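Local coordinates for protein endo-1,3-beta-glucanase, family GH16 (Zobellia galactanivorans, PDB 5FUI) that belongs to a marine laminarinase, of which this C-terminal family 6 carbohydrate-binding module binds the beta-1,3-glucan laminarin, at residues S21-K26 with Y38-S43; Y58-R63 with N126-T131; G71-D76 with G85-P90; L77-T82 with T111-L116. All coordinates share one frame; numbering follows the deposited sequence. Where two conformers were deposited one is given.

Contact 1 (S21-K26 with Y38-S43). With APY (2-aminomethyl-pyridine), chain D.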
loop_
_atom_site.group_PDB
_atom_site.type_symbol
_atom_site.label_atom_id
_atom_site.label_comp_id
_atom_site.label_asym_id
_atom_site.label_seq_id
_atom_site.Cartn_x
_atom_site.Cartn_y
_atom_site.Cartn_z
ATOM N N SER A 21 -6.171 -7.943 -8.127
ATOM C CA SER A 21 -6.823 -6.794 -7.504
ATOM C C SER A 21 -8.344 -6.958 -7.612
ATOM O O SER A 21 -8.889 -7.820 -8.404
ATOM C CB SER A 21 -6.451 -5.470 -8.183
ATOM O OG SER A 21 -6.952 -5.459 -9.543
ATOM N N ASN A 22 -9.043 -6.136 -6.844
ATOM C CA ASN A 22 -10.488 -6.023 -6.943
ATOM C C ASN A 22 -10.834 -4.558 -6.972
ATOM O O ASN A 22 -10.431 -3.847 -6.095
ATOM C CB ASN A 22 -11.154 -6.641 -5.686
ATOM C CG ASN A 22 -12.653 -6.391 -5.629
ATOM O OD1 ASN A 22 -13.176 -5.894 -4.621
ATOM N ND2 ASN A 22 -13.337 -6.785 -6.652
ATOM N N ASP A 23 -11.613 -4.156 -7.968
ATOM C CA ASP A 23 -12.257 -2.844 -7.959
ATOM C C ASP A 23 -11.306 -1.668 -7.790
ATOM O O ASP A 23 -11.559 -0.745 -7.019
ATOM C CB ASP A 23 -13.434 -2.796 -6.944
ATOM C CG ASP A 23 -14.385 -1.666 -7.165
ATOM O OD1 ASP A 23 -14.415 -1.090 -8.306
ATOM O OD2 ASP A 23 -15.037 -1.234 -6.165
ATOM N N VAL A 24 -10.227 -1.685 -8.582
ATOM C CA VAL A 24 -9.355 -0.513 -8.663
ATOM C C VAL A 24 -9.013 -0.231 -10.107
ATOM O O VAL A 24 -9.276 -1.088 -10.992
ATOM C CB VAL A 24 -8.037 -0.731 -7.870
ATOM C CG1 VAL A 24 -8.309 -0.992 -6.369
ATOM C CG2 VAL A 24 -7.144 -1.804 -8.501
ATOM N N GLN A 25 -8.433 0.951 -10.383
ATOM C CA GLN A 25 -8.002 1.173 -11.752
ATOM C C GLN A 25 -6.659 1.883 -11.722
ATOM O O GLN A 25 -6.337 2.633 -10.833
ATOM C CB GLN A 25 -8.972 2.096 -12.491
ATOM C CG GLN A 25 -10.312 1.390 -12.749
ATOM C CD GLN A 25 -11.316 2.253 -13.412
ATOM O OE1 GLN A 25 -10.997 3.013 -14.311
ATOM N NE2 GLN A 25 -12.532 2.183 -12.926
ATOM N N LYS A 26 -5.873 1.665 -12.752
ATOM C CA LYS A 26 -4.583 2.375 -12.939
ATOM C C LYS A 26 -4.782 3.712 -13.677
ATOM O O LYS A 26 -5.707 3.848 -14.526
ATOM C CB LYS A 26 -3.619 1.531 -13.793
ATOM C CG LYS A 26 -3.210 0.171 -13.226
ATOM C CD LYS A 26 -2.237 -0.497 -14.186
ATOM C CE LYS A 26 -1.814 -1.870 -13.736
ATOM N NZ LYS A 26 -2.839 -2.447 -12.856
ATOM N N TYR A 38 -9.337 5.188 -8.072
ATOM C CA TYR A 38 -10.725 4.710 -8.092
ATOM C C TYR A 38 -10.863 3.512 -7.115
ATOM O O TYR A 38 -11.490 2.472 -7.378
ATOM C CB TYR A 38 -11.174 4.307 -9.519
ATOM C CG TYR A 38 -11.045 5.486 -10.457
ATOM C CD1 TYR A 38 -12.008 6.524 -10.408
ATOM C CD2 TYR A 38 -9.876 5.682 -11.194
ATOM C CE1 TYR A 38 -11.856 7.694 -11.186
ATOM C CE2 TYR A 38 -9.722 6.795 -12.044
ATOM C CZ TYR A 38 -10.686 7.832 -11.976
ATOM O OH TYR A 38 -10.476 8.960 -12.800
ATOM N N ILE A 39 -10.347 3.739 -5.903
ATOM C CA ILE A 39 -10.341 2.755 -4.846
ATOM C C ILE A 39 -11.574 3.007 -3.969
ATOM O O ILE A 39 -11.854 4.120 -3.554
ATOM C CB ILE A 39 -9.032 2.884 -4.009
ATOM C CG1 ILE A 39 -7.791 2.811 -4.931
ATOM C CG2 ILE A 39 -9.033 1.783 -2.884
ATOM C CD1 ILE A 39 -6.479 2.688 -4.108
ATOM N N ASN A 40 -12.334 1.936 -3.807
ATOM C CA ASN A 40 -13.576 1.964 -3.061
ATOM C C ASN A 40 -13.482 1.160 -1.773
ATOM O O ASN A 40 -12.508 0.490 -1.549
ATOM C CB ASN A 40 -14.725 1.402 -3.920
ATOM C CG ASN A 40 -14.955 2.213 -5.155
ATOM O OD1 ASN A 40 -15.134 1.631 -6.232
ATOM N ND2 ASN A 40 -15.016 3.459 -5.045
ATOM N N ASN A 41 -14.499 1.218 -0.938
ATOM C CA ASN A 41 -14.557 0.290 0.204
ATOM C C ASN A 41 -14.497 -1.127 -0.411
ATOM O O ASN A 41 -15.272 -1.422 -1.332
ATOM C CB ASN A 41 -15.931 0.438 0.891
ATOM C CG ASN A 41 -16.083 1.735 1.655
ATOM O OD1 ASN A 41 -15.354 2.660 1.489
ATOM N ND2 ASN A 41 -17.027 1.744 2.615
ATOM N N GLY A 42 -13.688 -2.007 0.157
ATOM C CA GLY A 42 -13.647 -3.374 -0.292
ATOM C C GLY A 42 -12.791 -3.668 -1.502
ATOM O O GLY A 42 -12.553 -4.846 -1.870
ATOM N N SER A 43 -12.237 -2.605 -2.150
ATOM C CA SER A 43 -11.143 -2.786 -3.131
ATOM C C SER A 43 -9.887 -3.343 -2.429
ATOM O O SER A 43 -9.702 -3.158 -1.239
ATOM C CB SER A 43 -10.778 -1.429 -3.689
ATOM O OG SER A 43 -11.884 -0.840 -4.366
HETATM N N APY D . -14.469 10.328 -6.987
HETATM C CM APY D . -13.442 9.446 -7.625
HETATM C C2 APY D . -13.275 8.115 -6.889
HETATM C C3 APY D . -13.983 6.952 -7.376
HETATM C C4 APY D . -13.827 5.704 -6.717
HETATM C C5 APY D . -12.965 5.780 -5.555
HETATM C C6 APY D . -12.321 6.898 -5.073
HETATM N N1 APY D . -12.456 8.072 -5.747
HETATM O O HOH W 1 -15.400 -2.575 -3.871
HETATM O O HOH W 2 -12.938 1.141 -9.232
#
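The side chains of D23 and N40 cross at about a right angle, their carboxylate and amide planes turned 45° apart, while V24 and I39 lie side by side and point the same way. Next to D23, S43 OG, held beside its own backbone N (chi1 -62°), donates to D23 O at 2.7 Å from above the carbonyl plane. S43 OG also accepts from N40 N, at 2.9 Å, so a serine, small and able to give and take, suits a place between two loops. In this beta-sandwich module the 38-43 loop leads into strand 44-52, and Y38, I39 and N40 with G122 line a pocket that holds a 2-aminomethyl-pyridine. G42, at phi 82°, takes the type II turn from N40 to S43 where a side chain would strike the preceding carbonyl. On the apolar side V24 CG1 rests 3.7 Å from S43 CB and 4.1 Å from I39 CG1. Q25 CB approaches Y38 CD2, 3.9 Å away. Water joins D23 OD2 to N41 O.

Contact 2 (Y58-R63 with N126-T131). With MG (magnesium ion), chain E.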
loop_
_atom_site.group_PDB
_atom_site.type_symbol
_atom_site.label_atom_id
_atom_site.label_comp_id
_atom_site.label_asym_id
_atom_site.label_seq_id
_atom_site.Cartn_x
_atom_site.Cartn_y
_atom_site.Cartn_z
ATOM N N TYR A 58 10.514 -3.620 10.504
ATOM C CA TYR A 58 10.636 -2.949 9.216
ATOM C C TYR A 58 9.815 -1.650 9.211
ATOM O O TYR A 58 8.714 -1.580 9.842
ATOM C CB TYR A 58 10.020 -3.810 8.105
ATOM C CG TYR A 58 10.846 -5.013 7.768
ATOM C CD1 TYR A 58 10.830 -6.153 8.560
ATOM C CD2 TYR A 58 11.713 -4.993 6.661
ATOM C CE1 TYR A 58 11.581 -7.263 8.264
ATOM C CE2 TYR A 58 12.506 -6.082 6.305
ATOM C CZ TYR A 58 12.449 -7.241 7.132
ATOM O OH TYR A 58 13.266 -8.311 6.784
ATOM N N LEU A 59 10.334 -0.687 8.452
ATOM C CA LEU A 59 9.515 0.516 8.130
ATOM C C LEU A 59 8.864 0.229 6.783
ATOM O O LEU A 59 9.573 -0.087 5.778
ATOM C CB LEU A 59 10.438 1.781 8.038
ATOM C CG LEU A 59 9.652 3.066 7.722
ATOM C CD1 LEU A 59 8.780 3.438 8.924
ATOM C CD2 LEU A 59 10.745 4.166 7.404
ATOM N N ILE A 60 7.528 0.381 6.743
ATOM C CA ILE A 60 6.840 0.231 5.457
ATOM C C ILE A 60 6.142 1.590 5.188
ATOM O O ILE A 60 5.329 2.080 5.970
ATOM C CB ILE A 60 5.814 -0.901 5.411
ATOM C CG1 ILE A 60 6.459 -2.253 5.952
ATOM C CG2 ILE A 60 5.323 -1.005 3.958
ATOM C CD1 ILE A 60 5.488 -3.441 5.789
ATOM N N GLU A 61 6.575 2.186 4.072
ATOM C CA GLU A 61 6.102 3.527 3.621
ATOM C C GLU A 61 5.146 3.369 2.485
ATOM O O GLU A 61 5.331 2.469 1.653
ATOM C CB GLU A 61 7.262 4.381 3.102
ATOM C CG GLU A 61 8.240 4.879 4.197
ATOM C CD GLU A 61 9.439 5.443 3.509
ATOM O OE1 GLU A 61 10.300 4.638 3.081
ATOM O OE2 GLU A 61 9.530 6.715 3.340
ATOM N N TYR A 62 4.141 4.238 2.443
ATOM C CA TYR A 62 3.098 4.221 1.428
ATOM C C TYR A 62 2.943 5.611 0.864
ATOM O O TYR A 62 2.677 6.573 1.611
ATOM C CB TYR A 62 1.708 3.748 2.006
ATOM C CG TYR A 62 1.791 2.394 2.676
ATOM C CD1 TYR A 62 2.161 2.239 3.980
ATOM C CD2 TYR A 62 1.516 1.230 1.913
ATOM C CE1 TYR A 62 2.221 0.956 4.550
ATOM C CE2 TYR A 62 1.580 -0.061 2.472
ATOM C CZ TYR A 62 1.946 -0.166 3.760
ATOM O OH TYR A 62 1.973 -1.415 4.322
ATOM N N ARG A 63 3.149 5.735 -0.450
ATOM C CA ARG A 63 3.042 7.030 -1.157
ATOM C C ARG A 63 1.639 7.178 -1.634
ATOM O O ARG A 63 1.179 6.478 -2.547
ATOM C CB ARG A 63 4.078 7.105 -2.264
ATOM C CG ARG A 63 4.214 8.461 -3.010
ATOM C CD ARG A 63 4.790 9.467 -1.993
ATOM N NE ARG A 63 5.102 10.739 -2.678
ATOM C CZ ARG A 63 5.514 11.832 -2.027
ATOM N NH1 ARG A 63 5.663 11.831 -0.677
ATOM N NH2 ARG A 63 5.750 12.973 -2.715
ATOM N N ASN A 126 0.732 5.300 -5.015
ATOM C CA ASN A 126 1.745 5.310 -6.055
ATOM C C ASN A 126 2.723 4.100 -5.877
ATOM O O ASN A 126 2.971 3.324 -6.842
ATOM C CB ASN A 126 2.522 6.658 -6.042
ATOM C CG ASN A 126 3.604 6.764 -7.099
ATOM O OD1 ASN A 126 3.705 5.959 -7.996
ATOM N ND2 ASN A 126 4.433 7.823 -6.988
ATOM N N TRP A 127 3.209 3.914 -4.642
ATOM C CA TRP A 127 4.161 2.841 -4.377
ATOM C C TRP A 127 4.175 2.578 -2.874
ATOM O O TRP A 127 3.619 3.304 -2.071
ATOM C CB TRP A 127 5.621 3.175 -4.895
ATOM C CG TRP A 127 6.169 4.517 -4.585
ATOM C CD1 TRP A 127 6.379 5.565 -5.495
ATOM C CD2 TRP A 127 6.630 4.999 -3.284
ATOM N NE1 TRP A 127 6.935 6.672 -4.819
ATOM C CE2 TRP A 127 7.124 6.377 -3.502
ATOM C CE3 TRP A 127 6.718 4.439 -1.968
ATOM C CZ2 TRP A 127 7.703 7.126 -2.492
ATOM C CZ3 TRP A 127 7.253 5.267 -0.951
ATOM C CH2 TRP A 127 7.703 6.564 -1.203
ATOM N N ILE A 128 4.843 1.459 -2.571
ATOM C CA ILE A 128 5.126 0.969 -1.245
ATOM C C ILE A 128 6.669 0.835 -1.128
ATOM O O ILE A 128 7.329 0.394 -2.097
ATOM C CB ILE A 128 4.472 -0.422 -0.965
ATOM C CG1 ILE A 128 2.953 -0.394 -1.245
ATOM C CG2 ILE A 128 4.781 -0.871 0.474
ATOM C CD1 ILE A 128 2.573 -1.134 -2.512
ATOM N N ARG A 129 7.257 1.211 0.018
ATOM C CA ARG A 129 8.720 1.038 0.208
ATOM C C ARG A 129 8.934 0.398 1.545
ATOM O O ARG A 129 8.491 0.889 2.571
ATOM C CB ARG A 129 9.401 2.430 0.055
ATOM C CG ARG A 129 10.916 2.409 0.170
ATOM C CD ARG A 129 11.554 3.678 -0.420
ATOM N NE ARG A 129 11.133 4.855 0.290
ATOM C CZ ARG A 129 11.015 6.111 -0.215
ATOM N NH1 ARG A 129 11.358 6.334 -1.511
ATOM N NH2 ARG A 129 10.555 7.091 0.646
ATOM N N ILE A 130 9.749 -0.659 1.512
ATOM C CA ILE A 130 10.037 -1.454 2.691
ATOM C C ILE A 130 11.523 -1.289 3.070
ATOM O O ILE A 130 12.372 -1.525 2.179
ATOM C CB ILE A 130 9.681 -2.944 2.501
ATOM C CG1 ILE A 130 8.155 -3.061 2.210
ATOM C CG2 ILE A 130 10.111 -3.776 3.736
ATOM C CD1 ILE A 130 7.698 -4.445 1.648
ATOM N N THR A 131 11.827 -0.904 4.312
ATOM C CA THR A 131 13.218 -0.638 4.746
ATOM C C THR A 131 13.508 -1.375 6.055
ATOM O O THR A 131 12.748 -1.346 6.980
ATOM C CB THR A 131 13.428 0.886 4.985
ATOM O OG1 THR A 131 13.130 1.549 3.755
ATOM C CG2 THR A 131 14.881 1.167 5.357
HETATM MG MG MG E . 3.442 3.892 -9.106
HETATM O O HOH W 3 10.584 2.179 4.016
HETATM O O HOH W 4 4.981 4.272 -10.826
#
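With CG between its backbone N and carbonyl carbon (chi1 46°), W127 lays its indole under R63. R63 CB sits over the centre of the six-membered ring, 3.4 Å from the centroid, a CH-pi contact, and the guanidinium plane lies only 7° from that of the ring; R63 NH2 forms a salt bridge with E31. E61 CB meets the indole at its edge. R129 bends at chi3 (62°) and grips E61 side-on, NE to OE1 and NH2 to OE2, each 2.9 Å, while W127 CH2 lies over a face of its guanidinium. An alanine in place of W127 would probably open a gap between the R63 chain and the R129 guanidinium, leaving both less firmly packed. On the other face, branched I60, I128 and I130 suit the buried side: I60 CG2 is 3.5 Å from I128 CG2. Backbone bonds such as E61 N to R129 O, 2.8 Å, fix the register. N126 binds magnesium through O and OD1, both 2.4 Å, with E14, E16 and E34 completing the protein's share. These are antiparallel neighbours in the four-stranded sheet of the beta-sandwich, with the metal site near the start of the last strand.

Contact 3 (G71-D76 with G85-P90). With APY (2-aminomethyl-pyridine), chain C.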
loop_
_atom_site.group_PDB
_atom_site.type_symbol
_atom_site.label_atom_id
_atom_site.label_comp_id
_atom_site.label_asym_id
_atom_site.label_seq_id
_atom_site.Cartn_x
_atom_site.Cartn_y
_atom_site.Cartn_z
ATOM N N GLY A 71 -9.939 7.986 3.983
ATOM C CA GLY A 71 -9.366 6.803 3.289
ATOM C C GLY A 71 -8.603 5.954 4.296
ATOM O O GLY A 71 -7.890 6.496 5.169
ATOM N N ARG A 72 -8.690 4.645 4.196
ATOM C CA ARG A 72 -8.084 3.796 5.236
ATOM C C ARG A 72 -7.870 2.455 4.613
ATOM O O ARG A 72 -8.734 1.955 3.864
ATOM C CB ARG A 72 -9.050 3.669 6.454
ATOM C CG ARG A 72 -8.342 3.022 7.624
ATOM C CD ARG A 72 -9.414 2.847 8.747
ATOM N NE ARG A 72 -8.715 2.310 9.908
ATOM C CZ ARG A 72 -8.278 3.009 10.923
ATOM N NH1 ARG A 72 -8.526 4.305 11.007
ATOM N NH2 ARG A 72 -7.634 2.395 11.890
ATOM N N PHE A 73 -6.726 1.846 4.894
ATOM C CA PHE A 73 -6.474 0.501 4.361
ATOM C C PHE A 73 -5.665 -0.317 5.349
ATOM O O PHE A 73 -5.028 0.239 6.268
ATOM C CB PHE A 73 -5.799 0.536 2.967
ATOM C CG PHE A 73 -4.450 1.211 2.941
ATOM C CD1 PHE A 73 -4.370 2.632 2.650
ATOM C CD2 PHE A 73 -3.273 0.460 3.119
ATOM C CE1 PHE A 73 -3.115 3.187 2.556
ATOM C CE2 PHE A 73 -2.028 1.056 3.030
ATOM C CZ PHE A 73 -1.936 2.412 2.711
ATOM N N SER A 74 -5.761 -1.640 5.192
ATOM C CA SER A 74 -4.939 -2.578 6.031
ATOM C C SER A 74 -3.910 -3.242 5.148
ATOM O O SER A 74 -4.095 -3.377 3.938
ATOM C CB SER A 74 -5.820 -3.661 6.684
ATOM O OG SER A 74 -6.463 -4.445 5.637
ATOM N N SER A 75 -2.794 -3.581 5.771
ATOM C CA SER A 75 -1.747 -4.386 5.093
ATOM C C SER A 75 -1.631 -5.750 5.818
ATOM O O SER A 75 -1.828 -5.853 7.039
ATOM C CB SER A 75 -0.388 -3.703 5.057
ATOM O OG SER A 75 -0.041 -3.341 6.376
ATOM N N ASP A 76 -1.350 -6.798 5.013
ATOM C CA ASP A 76 -1.268 -8.147 5.576
ATOM C C ASP A 76 -0.369 -9.036 4.770
ATOM O O ASP A 76 -0.041 -8.702 3.613
ATOM C CB ASP A 76 -2.681 -8.767 5.646
ATOM C CG ASP A 76 -3.188 -9.196 4.319
ATOM O OD1 ASP A 76 -2.834 -10.270 3.845
ATOM O OD2 ASP A 76 -3.911 -8.414 3.629
ATOM N N GLY A 85 -1.193 -4.175 10.052
ATOM C CA GLY A 85 -1.805 -2.989 10.657
ATOM C C GLY A 85 -2.533 -2.173 9.609
ATOM O O GLY A 85 -2.784 -2.635 8.496
ATOM N N GLU A 86 -3.009 -1.011 10.064
ATOM C CA GLU A 86 -3.849 -0.184 9.252
ATOM C C GLU A 86 -3.247 1.206 9.099
ATOM O O GLU A 86 -2.527 1.733 9.957
ATOM C CB GLU A 86 -5.225 -0.058 9.823
ATOM C CG GLU A 86 -5.922 -1.396 9.983
ATOM C CD GLU A 86 -7.294 -1.382 10.634
ATOM O OE1 GLU A 86 -7.892 -0.319 10.756
ATOM O OE2 GLU A 86 -7.697 -2.508 10.932
ATOM N N LEU A 87 -3.535 1.844 7.955
ATOM C CA LEU A 87 -2.997 3.164 7.618
ATOM C C LEU A 87 -4.192 4.061 7.311
ATOM O O LEU A 87 -5.099 3.662 6.579
ATOM C CB LEU A 87 -2.138 3.063 6.251
ATOM C CG LEU A 87 -0.775 2.341 6.274
ATOM C CD1 LEU A 87 0.159 2.979 7.320
ATOM C CD2 LEU A 87 -0.970 0.827 6.480
ATOM N N SER A 88 -4.179 5.264 7.865
ATOM C CA SER A 88 -5.099 6.320 7.444
ATOM C C SER A 88 -4.416 7.193 6.388
ATOM O O SER A 88 -3.220 7.580 6.530
ATOM C CB SER A 88 -5.367 7.218 8.665
ATOM O OG SER A 88 -6.110 6.444 9.581
ATOM N N VAL A 89 -5.153 7.589 5.346
ATOM C CA VAL A 89 -4.593 8.424 4.275
ATOM C C VAL A 89 -5.052 9.869 4.606
ATOM O O VAL A 89 -6.256 10.173 4.677
ATOM C CB VAL A 89 -5.168 8.013 2.880
ATOM C CG1 VAL A 89 -4.622 8.950 1.835
ATOM C CG2 VAL A 89 -4.757 6.556 2.564
ATOM N N PRO A 90 -4.071 10.815 4.777
ATOM C CA PRO A 90 -4.430 12.198 5.002
ATOM C C PRO A 90 -5.216 12.755 3.842
ATOM O O PRO A 90 -5.041 12.338 2.696
ATOM C CB PRO A 90 -3.051 12.926 5.110
ATOM C CG PRO A 90 -2.147 11.769 5.622
ATOM C CD PRO A 90 -2.605 10.581 4.830
HETATM N N APY C . -4.990 -9.683 1.543
HETATM C CM APY C . -5.399 -8.632 0.633
HETATM C C2 APY C . -6.252 -9.605 -0.163
HETATM C C3 APY C . -7.602 -9.657 0.091
HETATM C C4 APY C . -8.429 -10.602 -0.561
HETATM C C5 APY C . -7.830 -11.557 -1.402
HETATM C C6 APY C . -6.467 -11.511 -1.645
HETATM N N1 APY C . -5.702 -10.571 -0.982
HETATM O O HOH W 5 -8.400 10.080 2.826
HETATM O O HOH W 6 -8.586 7.712 7.586
#
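F73 and L87 form the tight side of this hairpin. L87 CB stands over one face of the F73 ring, toward its rim, 3.8 Å from the centroid, and V89 CG2 meets the ring edge at F73 CE1, 3.7 Å away; W123 stacks on F73 and Y62 comes edge-to-face, so aromatic and branched apolar residues suit this buried face. The other face, with R72, S74, E86 and S88, is polar and nearer solvent. There R72 runs extended from CG to NE and presents its NE/NH2 edge to E86 OE1, which lies in the guanidinium plane and accepts from NE at 2.9 Å and NH2 at 3.0 Å; guanidinium and carboxylate planes are 87° apart. An alanine in place of R72 would probably leave E86 without this positive mate and its chain freer to swing. Two donors from a positive guanidinium on one oxygen would probably favour the ionised form of E86. Near the end of strand 72-77, D76 OD2 accepts from N of a 2-aminomethyl-pyridine at 2.7 Å, consistent with a carboxylate that can receive a donor group in this pocket.

Contact 4 (L77-T82 with T111-L116). With APY (2-aminomethyl-pyridine), chain C.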
loop_
_atom_site.group_PDB
_atom_site.type_symbol
_atom_site.label_atom_id
_atom_site.label_comp_id
_atom_site.label_asym_id
_atom_site.label_seq_id
_atom_site.Cartn_x
_atom_site.Cartn_y
_atom_site.Cartn_z
ATOM N N LEU A 77 0.064 -10.141 5.390
ATOM C CA LEU A 77 0.811 -11.173 4.678
ATOM C C LEU A 77 -0.032 -12.464 4.606
ATOM O O LEU A 77 -0.763 -12.827 5.580
ATOM C CB LEU A 77 2.103 -11.481 5.472
ATOM C CG LEU A 77 3.011 -10.284 5.711
ATOM C CD1 LEU A 77 4.186 -10.739 6.579
ATOM C CD2 LEU A 77 3.370 -9.529 4.413
ATOM N N GLU A 78 0.067 -13.110 3.426
ATOM C CA GLU A 78 -0.583 -14.439 3.217
ATOM C C GLU A 78 -2.060 -14.412 3.454
ATOM O O GLU A 78 -2.618 -15.226 4.254
ATOM C CB GLU A 78 0.095 -15.504 4.138
ATOM C CG GLU A 78 1.576 -15.670 3.778
ATOM C CD GLU A 78 1.683 -16.257 2.335
ATOM O OE1 GLU A 78 1.086 -17.313 2.009
ATOM O OE2 GLU A 78 2.301 -15.686 1.429
ATOM N N ALA A 79 -2.728 -13.454 2.821
ATOM C CA ALA A 79 -4.198 -13.400 2.901
ATOM C C ALA A 79 -4.754 -13.360 4.339
ATOM O O ALA A 79 -5.710 -14.091 4.755
ATOM C CB ALA A 79 -4.846 -14.512 2.010
ATOM N N GLY A 80 -4.082 -12.552 5.178
ATOM C CA GLY A 80 -4.562 -12.275 6.528
ATOM C C GLY A 80 -4.045 -13.234 7.556
ATOM O O GLY A 80 -4.392 -13.081 8.701
ATOM N N GLU A 81 -3.131 -14.143 7.140
ATOM C CA GLU A 81 -2.484 -15.009 8.184
ATOM C C GLU A 81 -1.733 -14.108 9.187
ATOM O O GLU A 81 -1.682 -14.413 10.405
ATOM C CB GLU A 81 -1.462 -15.993 7.575
ATOM C CG GLU A 81 -2.150 -17.136 6.838
ATOM C CD GLU A 81 -1.156 -18.206 6.276
ATOM O OE1 GLU A 81 0.050 -18.260 6.710
ATOM O OE2 GLU A 81 -1.582 -19.019 5.388
ATOM N N THR A 82 -1.123 -13.000 8.668
ATOM C CA THR A 82 -0.447 -12.063 9.587
ATOM C C THR A 82 -0.985 -10.689 9.213
ATOM O O THR A 82 -0.845 -10.288 8.043
ATOM C CB THR A 82 1.086 -12.077 9.340
ATOM O OG1 THR A 82 1.519 -13.362 9.843
ATOM C CG2 THR A 82 1.798 -10.986 10.191
ATOM N N THR A 111 9.314 -15.066 2.479
ATOM C CA THR A 111 8.788 -14.474 1.283
ATOM C C THR A 111 7.278 -14.698 1.301
ATOM O O THR A 111 6.838 -15.858 1.502
ATOM C CB THR A 111 9.385 -15.173 0.018
ATOM O OG1 THR A 111 10.794 -14.898 0.038
ATOM C CG2 THR A 111 8.783 -14.569 -1.286
ATOM N N TYR A 112 6.517 -13.614 1.135
ATOM C CA TYR A 112 5.100 -13.591 1.382
ATOM C C TYR A 112 4.328 -12.891 0.286
ATOM O O TYR A 112 4.833 -11.988 -0.392
ATOM C CB TYR A 112 4.790 -12.823 2.737
ATOM C CG TYR A 112 5.569 -13.355 3.916
ATOM C CD1 TYR A 112 5.162 -14.475 4.552
ATOM C CD2 TYR A 112 6.661 -12.720 4.425
ATOM C CE1 TYR A 112 5.834 -14.954 5.655
ATOM C CE2 TYR A 112 7.375 -13.175 5.527
ATOM C CZ TYR A 112 6.969 -14.294 6.138
ATOM O OH TYR A 112 7.685 -14.761 7.234
ATOM N N GLN A 113 3.060 -13.262 0.183
ATOM C CA GLN A 113 2.090 -12.496 -0.589
ATOM C C GLN A 113 1.695 -11.304 0.294
ATOM O O GLN A 113 1.183 -11.496 1.407
ATOM C CB GLN A 113 0.879 -13.374 -0.957
ATOM C CG GLN A 113 -0.238 -12.692 -1.709
ATOM C CD GLN A 113 -1.330 -13.694 -2.143
ATOM O OE1 GLN A 113 -1.166 -14.379 -3.153
ATOM N NE2 GLN A 113 -2.465 -13.768 -1.378
ATOM N N PHE A 114 1.894 -10.091 -0.233
ATOM C CA PHE A 114 1.608 -8.844 0.512
ATOM C C PHE A 114 0.299 -8.243 0.035
ATOM O O PHE A 114 0.127 -8.082 -1.189
ATOM C CB PHE A 114 2.804 -7.925 0.285
ATOM C CG PHE A 114 2.726 -6.564 0.968
ATOM C CD1 PHE A 114 3.030 -6.398 2.318
ATOM C CD2 PHE A 114 2.415 -5.466 0.215
ATOM C CE1 PHE A 114 2.943 -5.138 2.890
ATOM C CE2 PHE A 114 2.359 -4.212 0.787
ATOM C CZ PHE A 114 2.595 -4.055 2.122
ATOM N N GLY A 115 -0.668 -7.970 0.934
ATOM C CA GLY A 115 -1.966 -7.518 0.528
ATOM C C GLY A 115 -2.299 -6.152 1.127
ATOM O O GLY A 115 -1.975 -5.897 2.293
ATOM N N LEU A 116 -2.964 -5.303 0.329
ATOM C CA LEU A 116 -3.529 -4.024 0.814
ATOM C C LEU A 116 -5.027 -4.063 0.605
ATOM O O LEU A 116 -5.459 -4.420 -0.495
ATOM C CB LEU A 116 -2.942 -2.808 -0.009
ATOM C CG LEU A 116 -1.421 -2.711 0.146
ATOM C CD1 LEU A 116 -0.961 -1.480 -0.635
ATOM C CD2 LEU A 116 -1.069 -2.638 1.611
HETATM N N APY C . -4.990 -9.683 1.543
HETATM C CM APY C . -5.399 -8.632 0.633
HETATM C C2 APY C . -6.252 -9.605 -0.163
HETATM C C3 APY C . -7.602 -9.657 0.091
HETATM C C4 APY C . -8.429 -10.602 -0.561
HETATM C C5 APY C . -7.830 -11.557 -1.402
HETATM C C6 APY C . -6.467 -11.511 -1.645
HETATM N N1 APY C . -5.702 -10.571 -0.982
HETATM O O HOH W 7 -1.709 -11.003 1.486
#
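L77 and F114 form an antiparallel non-hydrogen-bonded pair, and E78, which opens the type I' turn to E81, donates its N to Q113 O at 2.8 Å. L77 spreads its two methyls between aromatic neighbours: L77 CD1 lies over a face of the Y112 ring, toward the rim and 4.0 Å from the centroid, while L77 CD2 comes in the plane of the F114 ring at its edge, 3.8 Å from F114 CD1. A leucine, forked at CG, can serve both rings. E78 starts away from the strand, but its chain bends at chi2 (-65°), bringing CD round, and E78 OE2 takes the backbone N of Q113 at 2.8 Å in a nearly straight bond (176°). A water bridges A79 N and Q113 O. G115, without a CB, leaves room for the amine of the 2-aminomethyl-pyridine. E81 and T82 facing L77 make a classic beta bulge, here at the tip of a hairpin bordering the ligand pocket of W44, D76, G115 and Y117.

How the contacts relate
Contact 1 comes first along the chain and closes a short loop around the two-stranded sheet of 25-28 and 34-37, complete before the others begin. Contact 2 opens next, at 58-63, and closes only at the last strand, so contacts 3 and 4 both fall within its span. Those two cross: 71-76 runs straight into 77-82, then 85-90 returns to the first and 111-116 to the second. Contacts 3 and 4 belong to the five-stranded sheet, contact 2 to the four-stranded one. Y62 of contact 2 packs against F73, S75 and L87 of contact 3 and F114 and L116 of contact 4, joining the two sheets of the sandwich. D76 and G115 bring contacts 3 and 4 to one ligand.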